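Local coordinates for protein C alpha-dehydrogenase (PDB 4YAC) that binds NADH and, as a short-chain dehydrogenase/reductase named C alpha-dehydrogenase, probably catalyses NAD-dependent oxidation of an alcohol in the breakdown of lignin-derived aryl ethers, at residues G98-E101 / K102-F105; V232-G235 / R236-L239. All blocks are in the same frame, centred on the assembly; numbering follows the deposited sequence.

Interaction 1: G98-E101 / K102-F105; sequences GPIE and KATF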
loop_
_atom_site.group_PDB
_atom_site.type_symbol
_atom_site.label_atom_id
_atom_site.label_comp_id
_atom_site.label_asym_id
_atom_site.label_seq_id
_atom_site.Cartn_x
_atom_site.Cartn_y
_atom_site.Cartn_z
ATOM N N GLY A 98 10.960 -10.069 10.586
ATOM C CA GLY A 98 12.242 -9.771 11.193
ATOM C C GLY A 98 12.434 -8.273 11.305
ATOM O O GLY A 98 11.696 -7.511 10.684
ATOM N N PRO A 99 13.423 -7.839 12.098
ATOM C CA PRO A 99 13.711 -6.404 12.209
ATOM C C PRO A 99 13.951 -5.807 10.835
ATOM O O PRO A 99 14.673 -6.415 10.048
ATOM C CB PRO A 99 14.986 -6.351 13.055
ATOM C CG PRO A 99 15.060 -7.670 13.739
ATOM C CD PRO A 99 14.391 -8.659 12.845
ATOM N N ILE A 100 13.360 -4.657 10.541
ATOM C CA ILE A 100 13.439 -4.121 9.190
ATOM C C ILE A 100 14.882 -3.784 8.822
ATOM O O ILE A 100 15.255 -3.853 7.653
ATOM C CB ILE A 100 12.549 -2.867 9.012
ATOM C CG1 ILE A 100 12.516 -2.419 7.545
ATOM C CG2 ILE A 100 13.036 -1.722 9.882
ATOM C CD1 ILE A 100 12.074 -3.486 6.564
ATOM N N GLU A 101 15.703 -3.448 9.814
ATOM C CA GLU A 101 17.081 -3.060 9.533
ATOM C C GLU A 101 17.957 -4.263 9.172
ATOM O O GLU A 101 19.082 -4.089 8.703
ATOM C CB GLU A 101 17.685 -2.307 10.724
ATOM C CG GLU A 101 17.962 -3.148 11.974
ATOM C CD GLU A 101 16.810 -3.163 12.962
ATOM O OE1 GLU A 101 15.684 -2.775 12.588
ATOM O OE2 GLU A 101 17.040 -3.562 14.124
ATOM N N LYS A 102 17.448 -5.471 9.401
ATOM C CA LYS A 102 18.175 -6.697 9.058
ATOM C C LYS A 102 17.640 -7.355 7.786
ATOM O O LYS A 102 18.141 -8.396 7.367
ATOM C CB LYS A 102 18.114 -7.711 10.207
ATOM C CG LYS A 102 18.792 -7.263 11.502
ATOM C CD LYS A 102 20.222 -6.782 11.281
ATOM C CE LYS A 102 20.878 -6.384 12.594
ATOM N NZ LYS A 102 22.102 -5.564 12.377
ATOM N N ALA A 103 16.627 -6.748 7.173
ATOM C CA ALA A 103 16.054 -7.292 5.945
ATOM C C ALA A 103 17.066 -7.209 4.809
ATOM O O ALA A 103 17.814 -6.234 4.709
ATOM C CB ALA A 103 14.780 -6.548 5.578
ATOM N N THR A 104 17.102 -8.242 3.970
ATOM C CA THR A 104 17.963 -8.249 2.791
ATOM C C THR A 104 17.144 -7.850 1.577
ATOM O O THR A 104 15.916 -7.849 1.625
ATOM C CB THR A 104 18.608 -9.631 2.541
ATOM O OG1 THR A 104 17.610 -10.570 2.121
ATOM C CG2 THR A 104 19.300 -10.141 3.798
ATOM N N PHE A 105 17.818 -7.499 0.489
ATOM C CA PHE A 105 17.109 -7.188 -0.742
ATOM C C PHE A 105 16.426 -8.451 -1.270
ATOM O O PHE A 105 15.365 -8.372 -1.882
ATOM C CB PHE A 105 18.050 -6.592 -1.793
ATOM C CG PHE A 105 18.368 -5.136 -1.569
ATOM C CD1 PHE A 105 17.356 -4.193 -1.500
ATOM C CD2 PHE A 105 19.680 -4.708 -1.448
ATOM C CE1 PHE A 105 17.644 -2.858 -1.303
ATOM C CE2 PHE A 105 19.970 -3.372 -1.254
ATOM C CZ PHE A 105 18.952 -2.447 -1.180
HETATM O O HOH W 1 20.051 -4.738 5.871
#
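Pro-99 and Ile-100 each offer a backbone carbonyl to a residue three places on, and these two bonds wind the chain from Pro-99 to Ala-103 into a short 3-10 turn. Lys-102 N donates to Pro-99 O at 3.0 Å, and Ala-103 N to Ile-100 O at 3.2 Å; the i, i+3 spacing marks the turn as 3-10. A water bridges the exit of the turn, donating to Glu-101 O at 3.1 Å and to Ala-103 O at 2.9 Å.

Apolar contact is thin. The methyl of Ala-103 lies 4.2 Å from Ile-100 CD1, and CB of Pro-99 stands alongside CG of Lys-102 at the same separation.

Charge is arranged without a local ion pair. Glu-101 holds CG between its own N and carbonyl carbon (chi1 70°) and bends again at chi2, which leaves OE2 5.7 Å from Lys-102 NZ and brings it to a hydrogen bond with Tyr-178 OH of the second subunit. Ile-100 N is hydrogen-bonded to Glu-174 OE1 of the same neighbouring subunit.

The turn belongs to the loop between strand 87-90 and helix 105-133. Thr-104 OG1 caps that helix at Asp-107 N, while Ile-100 and Ala-103 rest on Trp-108 in its first turn and pack against Met-175 and Met-124, respectively, of the second subunit.

Interaction 2: V232-G235 / R236-L239; sequences VDLG and RVVL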
loop_
_atom_site.group_PDB
_atom_site.type_symbol
_atom_site.label_atom_id
_atom_site.label_comp_id
_atom_site.label_asym_id
_atom_site.label_seq_id
_atom_site.Cartn_x
_atom_site.Cartn_y
_atom_site.Cartn_z
ATOM N N VAL A 232 -12.046 -23.258 5.926
ATOM C CA VAL A 232 -13.357 -23.488 5.342
ATOM C C VAL A 232 -14.320 -22.407 5.823
ATOM O O VAL A 232 -15.095 -21.870 5.034
ATOM C CB VAL A 232 -13.886 -24.898 5.682
ATOM C CG1 VAL A 232 -15.389 -25.002 5.439
ATOM C CG2 VAL A 232 -13.141 -25.940 4.855
ATOM N N ASP A 233 -14.255 -22.072 7.110
ATOM C CA ASP A 233 -15.098 -21.012 7.657
ATOM C C ASP A 233 -14.833 -19.684 6.951
ATOM O O ASP A 233 -15.769 -18.987 6.561
ATOM C CB ASP A 233 -14.873 -20.853 9.164
ATOM C CG ASP A 233 -15.453 -22.002 9.971
ATOM O OD1 ASP A 233 -16.236 -22.798 9.413
ATOM O OD2 ASP A 233 -15.132 -22.101 11.175
ATOM N N LEU A 234 -13.562 -19.334 6.785
ATOM C CA LEU A 234 -13.215 -18.098 6.090
ATOM C C LEU A 234 -13.613 -18.192 4.624
ATOM O O LEU A 234 -13.917 -17.183 3.988
ATOM C CB LEU A 234 -11.713 -17.800 6.202
ATOM C CG LEU A 234 -11.214 -16.479 6.814
ATOM C CD1 LEU A 234 -9.924 -16.063 6.127
ATOM C CD2 LEU A 234 -12.213 -15.329 6.759
ATOM N N GLY A 235 -13.609 -19.408 4.089
ATOM C CA GLY A 235 -14.046 -19.634 2.725
ATOM C C GLY A 235 -15.512 -19.281 2.554
ATOM O O GLY A 235 -15.919 -18.756 1.519
ATOM N N ARG A 236 -16.311 -19.563 3.577
ATOM C CA ARG A 236 -17.733 -19.256 3.526
ATOM C C ARG A 236 -17.986 -17.757 3.649
ATOM O O ARG A 236 -18.931 -17.236 3.059
ATOM C CB ARG A 236 -18.477 -20.022 4.621
ATOM C CG ARG A 236 -18.545 -21.503 4.329
ATOM C CD ARG A 236 -19.114 -22.306 5.478
ATOM N NE ARG A 236 -19.320 -23.694 5.067
ATOM C CZ ARG A 236 -19.026 -24.766 5.799
ATOM N NH1 ARG A 236 -18.504 -24.647 7.013
ATOM N NH2 ARG A 236 -19.262 -25.974 5.304
ATOM N N VAL A 237 -17.144 -17.067 4.413
ATOM C CA VAL A 237 -17.211 -15.612 4.494
ATOM C C VAL A 237 -16.983 -15.029 3.106
ATOM O O VAL A 237 -17.668 -14.094 2.690
ATOM C CB VAL A 237 -16.166 -15.040 5.484
ATOM C CG1 VAL A 237 -16.126 -13.511 5.422
ATOM C CG2 VAL A 237 -16.463 -15.506 6.897
ATOM N N VAL A 238 -16.015 -15.595 2.395
ATOM C CA VAL A 238 -15.689 -15.145 1.050
ATOM C C VAL A 238 -16.854 -15.397 0.114
ATOM O O VAL A 238 -17.256 -14.514 -0.641
ATOM C CB VAL A 238 -14.432 -15.852 0.511
ATOM C CG1 VAL A 238 -14.323 -15.707 -1.007
ATOM C CG2 VAL A 238 -13.200 -15.292 1.182
ATOM N N LEU A 239 -17.384 -16.615 0.164
ATOM C CA LEU A 239 -18.494 -16.997 -0.699
ATOM C C LEU A 239 -19.632 -16.002 -0.553
ATOM O O LEU A 239 -20.209 -15.542 -1.535
ATOM C CB LEU A 239 -18.979 -18.406 -0.361
ATOM C CG LEU A 239 -20.217 -18.879 -1.129
ATOM C CD1 LEU A 239 -19.970 -18.851 -2.631
ATOM C CD2 LEU A 239 -20.612 -20.270 -0.675
#
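Two torsions bring Val-232 and Arg-236 together: Val-232 sets CG1 opposite its backbone N (chi1 163°), while Arg-236 turns CG away from its carbonyl carbon (chi1 -71°) and then runs extended to NE. The two side chains consequently lie side by side and point the same way. Val-232 CG1 covers one face of the Arg-236 guanidinium, 3.5 Å from NH1 and displaced toward the rim of the group. Asp-233 approaches at the edge instead, near the guanidinium plane, with its carboxylate turned 34° against it. The resulting salt bridge, Asp-233 OD1 to Arg-236 NH1, is long at 3.8 Å. A second acidic partner, Glu-29, engages NE in a salt bridge, so the arginine is shared between its own helix and the region following helix 17-28.

One apolar pair joins the next residues: Leu-234 CD2 lies 4.2 Å from Val-237 CB. Separately, Val-238 sets its CG2 methyl against a backbone oxygen, 3.5 Å from Leu-234 O.

Under these side chains runs regular alpha-helical bonding between residues four apart. Arg-236 N donates to Val-232 O at 3.0 Å and, weakly, to Asp-233 O; Val-237 N bonds to Asp-233 O, Val-238 N to Leu-234 O, and Leu-239 N to Gly-235 O at 2.9 Å.

Val-25 of helix 17-28 meets Val-232, Arg-236 and Leu-239, whereas Leu-185 of strand 180-185 receives Leu-234 and Val-238. This is an amphipathic helix of the Rossmann-type SDR fold, with an apolar side packed against strand 180-185 and helix 17-28 and an exposed side carrying the long i, i+3 Asp-233 to Arg-236 pair; Leu-234 also approaches Val-18, a residue of the NADH site.

In the fold
Interaction 1 is a surface turn about 25 Å from the centre of the chain to its own centre, whereas interaction 2 is partly buried at about 14 Å; their centres are about 34 Å apart and their nearest atoms about 22 Å. They share no helix or strand: residues 98-105 lead from strand 87-90 into helix 105-133, while interaction 2 lies wholly within helix 231-243. The first pairs residues three apart and sends Glu-101 OE2 and Ile-100 N to the second subunit. The second has four-apart bonding, pairs Arg-236 with acids of its own chain and packs Leu-234 and Val-238 on strand 180-185; Val-237 alone of its residues meets the second subunit, at Tyr-273.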